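Local structure of N-acetylmuramoyl-l-alanine amidase AMID (Escherichia coli, 2WKX) at the interface of chains A and B. The protein cleaves, as a zinc-dependent amidase, the bond between N-acetylmuramoyl residues and L-amino acids in cell-wall glycopeptides. Numbering follows the deposited sequence. Chains: chain A/B, N-acetylmuramoyl-l-alanine amidase AMID.

Contact 1: the interface of chains A and B. Residues chain A 26-28, 30, 99; chain B 81, 98.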
# COMPACT_ATOMS: atom_id res chain seq x y z
N TYR A 26 -11.54 5.94 3.54
CA TYR A 26 -11.50 5.57 2.13
C TYR A 26 -11.10 4.11 1.94
O TYR A 26 -10.43 3.54 2.83
CB TYR A 26 -10.52 6.48 1.37
CG TYR A 26 -10.89 7.94 1.48
CD1 TYR A 26 -10.28 8.76 2.43
CD2 TYR A 26 -11.89 8.50 0.66
CE1 TYR A 26 -10.65 10.12 2.56
CE2 TYR A 26 -12.26 9.84 0.78
CZ TYR A 26 -11.63 10.64 1.73
OH TYR A 26 -11.97 11.96 1.85
N PRO A 27 -11.47 3.50 0.78
CA PRO A 27 -11.04 2.13 0.51
C PRO A 27 -9.51 2.01 0.50
O PRO A 27 -8.82 2.94 0.08
CB PRO A 27 -11.61 1.83 -0.89
CG PRO A 27 -12.78 2.79 -1.04
CD PRO A 27 -12.32 4.04 -0.30
N ARG A 28 -9.02 0.87 0.98
CA ARG A 28 -7.61 0.50 0.81
C ARG A 28 -7.36 0.00 -0.63
O ARG A 28 -6.22 0.02 -1.10
CB ARG A 28 -7.24 -0.59 1.81
CG ARG A 28 -7.34 -0.13 3.28
CD ARG A 28 -6.98 -1.27 4.24
NE ARG A 28 -7.21 -0.90 5.65
CZ ARG A 28 -6.37 -0.22 6.44
NH1 ARG A 28 -6.75 0.02 7.70
NH2 ARG A 28 -5.17 0.24 6.01
N LYS A 30 -7.55 0.49 -4.48
CA LYS A 30 -7.56 1.64 -5.40
C LYS A 30 -7.34 1.31 -6.88
O LYS A 30 -7.53 2.18 -7.75
CB LYS A 30 -6.46 2.61 -4.99
CG LYS A 30 -6.55 3.06 -3.53
CD LYS A 30 -5.36 3.91 -3.20
CE LYS A 30 -5.36 4.16 -1.70
NZ LYS A 30 -4.30 5.14 -1.36
N THR A 99 -2.81 -2.69 -2.58
CA THR A 99 -3.93 -1.77 -2.87
C THR A 99 -4.69 -2.14 -4.15
O THR A 99 -5.43 -1.33 -4.70
CB THR A 99 -3.44 -0.29 -2.99
OG1 THR A 99 -2.40 -0.21 -3.98
CG2 THR A 99 -2.92 0.21 -1.62
N LEU B 81 -8.92 2.79 5.00
CA LEU B 81 -7.78 3.59 5.47
C LEU B 81 -8.30 4.86 6.16
O LEU B 81 -9.36 5.42 5.79
CB LEU B 81 -6.78 3.91 4.34
CG LEU B 81 -7.15 4.78 3.12
CD1 LEU B 81 -7.00 6.29 3.44
CD2 LEU B 81 -6.26 4.44 1.93
N ASP B 98 -2.18 3.24 3.62
CA ASP B 98 -2.79 2.18 2.80
C ASP B 98 -2.80 0.84 3.53
O ASP B 98 -3.75 0.06 3.38
CB ASP B 98 -2.02 2.01 1.48
CG ASP B 98 -2.16 3.22 0.54
OD1 ASP B 98 -2.95 4.14 0.84
OD2 ASP B 98 -1.48 3.20 -0.50
O HOH W 1 -1.89 4.32 -3.02
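A:Lys30 and B:Asp98 supply the charged link of this patch, a worked case of a short strand pairing reinforced by ion pairing at its flank. The lysine chain runs extended beyond CG, crosses the aspartate at about a right angle and ends in a salt bridge, NZ lying 2.8 Å from the carboxylate OD1. The amine nitrogen approaches on the syn side of that oxygen, tilted 34° out of the carboxylate plane. A water adds to the grip, 3.0 Å from A:Lys30 NZ and 2.8 Å from B:Asp98 OD2, so that both carboxylate oxygens are tied to one amine, directly or through solvent.

The main-chain oxygen of B:Asp98 is used as well. A:Arg28 points NH2 at it, 3.0 Å away; the oxygen lies in the guanidinium plane, but the nitrogen stands well above the carbonyl plane and misses the lone pairs. One face of the guanidinium rests over CA of B:Leu81.

Apolar packing fills in between. B:Leu81 turns CG into the crowded position between its own N and carbonyl carbon (chi1 65°), which sets CD2 3.7 Å from A:Lys30 CE and CD1 near A:Tyr26 CB. The methyl CG2 of A:Thr99 lies 3.7 Å from B:Asp98 CB.

Backbone bonds pair A:Tyr26 with B:Leu81 as an antiparallel bridge, B:Leu81 N to A:Tyr26 O measuring 2.7 Å. The bridge joins strand 25-27 of chain A to strand 80-82 of chain B, beside the 3-10 helices 96-99 of both chains.

Contact 2: the interface of chains A and B. Residues chain A 50-51, 53-54, 81-83; chain B 22, 24, 26.
In each of A:Trp83 and B:Tyr26, CG lies anti to the carbonyl carbon and beside the N (chi1 -84° and -58°), a setting that lets the two rings meet. A:Ser54, by contrast, holds OG between its N and carbonyl carbon (chi1 63°), aiming the hydroxyl at B:Ala24. The site is a patch of the two-fold interface between two copies of the amidase, where residues 22-26 of chain B lie against the 50-54 loop and residues 81-83 of chain A.

The aromatic pair illustrates how one ring can use another's face without stacking centre on centre. The two planes are tilted from parallel by roughly a third of a right angle, and the tyrosine comes down corner first: B:Tyr26 lays CE1 over one face of the indole, displaced toward its rim, within 3.4 Å of A:Trp83 CZ2. The methyl of B:Ala24 touches the benzo part of the same indole, CB to CE3 3.8 Å, so that the tryptophan receives two residues of the partner's N-terminal segment.

The serine hydroxyl is a relay between chains. A:Ser54 OG donates to the carbonyl O of B:Ala24 over 2.6 Å, arriving in the carbonyl plane, and accepts from the backbone N of A:Trp83 at 2.8 Å. The second bond steadies the hydroxyl's position and links it to the residue whose indole does the packing. Behind this shell, A:Asp50 OD1 receives the N of A:Val53, which may brace the loop next to the serine.

The antiparallel strand bridge recurs here with the chains exchanged. At the far tip of the tyrosine, the phenolic OH reaches a water 2.7 Å away, which in turn lies 2.9 Å from the backbone O of A:Lys51.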
# COMPACT_ATOMS: atom_id res chain seq x y z
N ASP A 50 -1.52 -22.08 -5.60
CA ASP A 50 -0.25 -22.60 -5.04
C ASP A 50 0.38 -21.65 -4.01
O ASP A 50 -0.25 -20.68 -3.59
CB ASP A 50 0.76 -23.10 -6.11
CG ASP A 50 1.55 -21.98 -6.85
OD1 ASP A 50 1.58 -20.78 -6.49
OD2 ASP A 50 2.19 -22.33 -7.87
N LYS A 51 1.62 -21.93 -3.61
CA LYS A 51 2.26 -21.15 -2.55
C LYS A 51 2.89 -19.84 -3.02
O LYS A 51 3.23 -18.99 -2.20
CB LYS A 51 3.29 -22.01 -1.80
CG LYS A 51 2.67 -23.09 -0.90
CD LYS A 51 3.73 -23.86 -0.10
CE LYS A 51 4.51 -24.83 -0.98
NZ LYS A 51 5.24 -25.86 -0.16
N VAL A 53 1.90 -17.67 -6.02
CA VAL A 53 1.13 -16.70 -6.80
C VAL A 53 -0.38 -16.94 -6.60
O VAL A 53 -0.80 -18.06 -6.29
CB VAL A 53 1.56 -16.77 -8.31
CG1 VAL A 53 1.25 -18.12 -8.93
CG2 VAL A 53 0.96 -15.66 -9.17
N SER A 54 -1.19 -15.90 -6.80
CA SER A 54 -2.65 -16.02 -6.72
C SER A 54 -3.26 -14.79 -7.41
O SER A 54 -2.53 -13.88 -7.80
CB SER A 54 -3.12 -16.12 -5.25
OG SER A 54 -2.80 -14.93 -4.50
N LEU A 81 -5.08 -9.30 0.26
CA LEU A 81 -4.25 -9.19 -0.95
C LEU A 81 -4.01 -10.59 -1.54
O LEU A 81 -3.93 -11.60 -0.80
CB LEU A 81 -2.93 -8.43 -0.69
CG LEU A 81 -1.84 -8.96 0.25
CD1 LEU A 81 -0.91 -9.97 -0.47
CD2 LEU A 81 -0.99 -7.81 0.80
N ALA A 82 -3.91 -10.61 -2.87
CA ALA A 82 -3.47 -11.78 -3.63
C ALA A 82 -2.05 -11.48 -4.15
O ALA A 82 -1.64 -10.31 -4.22
CB ALA A 82 -4.42 -12.05 -4.78
N TRP A 83 -1.31 -12.51 -4.54
CA TRP A 83 0.07 -12.31 -5.01
C TRP A 83 0.07 -12.34 -6.54
O TRP A 83 0.43 -13.35 -7.13
CB TRP A 83 0.99 -13.38 -4.43
CG TRP A 83 1.51 -13.07 -3.04
CD1 TRP A 83 1.31 -11.91 -2.31
CD2 TRP A 83 2.36 -13.90 -2.24
NE1 TRP A 83 1.98 -12.00 -1.10
CE2 TRP A 83 2.63 -13.21 -1.04
CE3 TRP A 83 2.92 -15.17 -2.43
CZ2 TRP A 83 3.44 -13.75 -0.02
CZ3 TRP A 83 3.72 -15.71 -1.42
CH2 TRP A 83 3.96 -15.00 -0.23
N ALA B 22 -7.24 -19.86 -2.77
CA ALA B 22 -5.79 -19.75 -2.92
C ALA B 22 -5.09 -19.79 -1.56
O ALA B 22 -5.61 -19.25 -0.57
CB ALA B 22 -5.42 -18.44 -3.63
N ALA B 24 -2.08 -18.30 -1.19
CA ALA B 24 -1.43 -16.98 -1.10
C ALA B 24 -2.51 -15.90 -0.96
O ALA B 24 -2.96 -15.30 -1.93
CB ALA B 24 -0.53 -16.73 -2.30
N TYR B 26 -3.35 -12.87 2.05
CA TYR B 26 -2.81 -12.22 3.25
C TYR B 26 -3.51 -10.90 3.55
O TYR B 26 -4.07 -10.29 2.62
CB TYR B 26 -1.30 -11.97 3.07
CG TYR B 26 -0.54 -13.26 2.81
CD1 TYR B 26 -0.21 -13.64 1.51
CD2 TYR B 26 -0.17 -14.10 3.87
CE1 TYR B 26 0.48 -14.85 1.26
CE2 TYR B 26 0.51 -15.31 3.63
CZ TYR B 26 0.83 -15.66 2.32
OH TYR B 26 1.50 -16.83 2.08
O HOH W 2 1.55 -18.71 0.20

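The centres of the C-alpha atoms of contact 1 and contact 2 are about 19 Å apart, and both use strands 25-27 and 80-82 with the chains exchanged: A:Tyr26 meets B:Leu81 in contact 1, B:Tyr26 meets A:Leu81 in contact 2. Two-fold symmetry twins each patch, so each bridge is flanked by both the charged cluster of contact 1 and the aromatic pair of contact 2. Contact 2 is centred about 10 Å from A:Glu104, the catalytic proton acceptor, contact 1 about 20 Å, placing the partner's N-terminal segment fairly near the active site. The structure alone does not show whether this dimer forms in the cell.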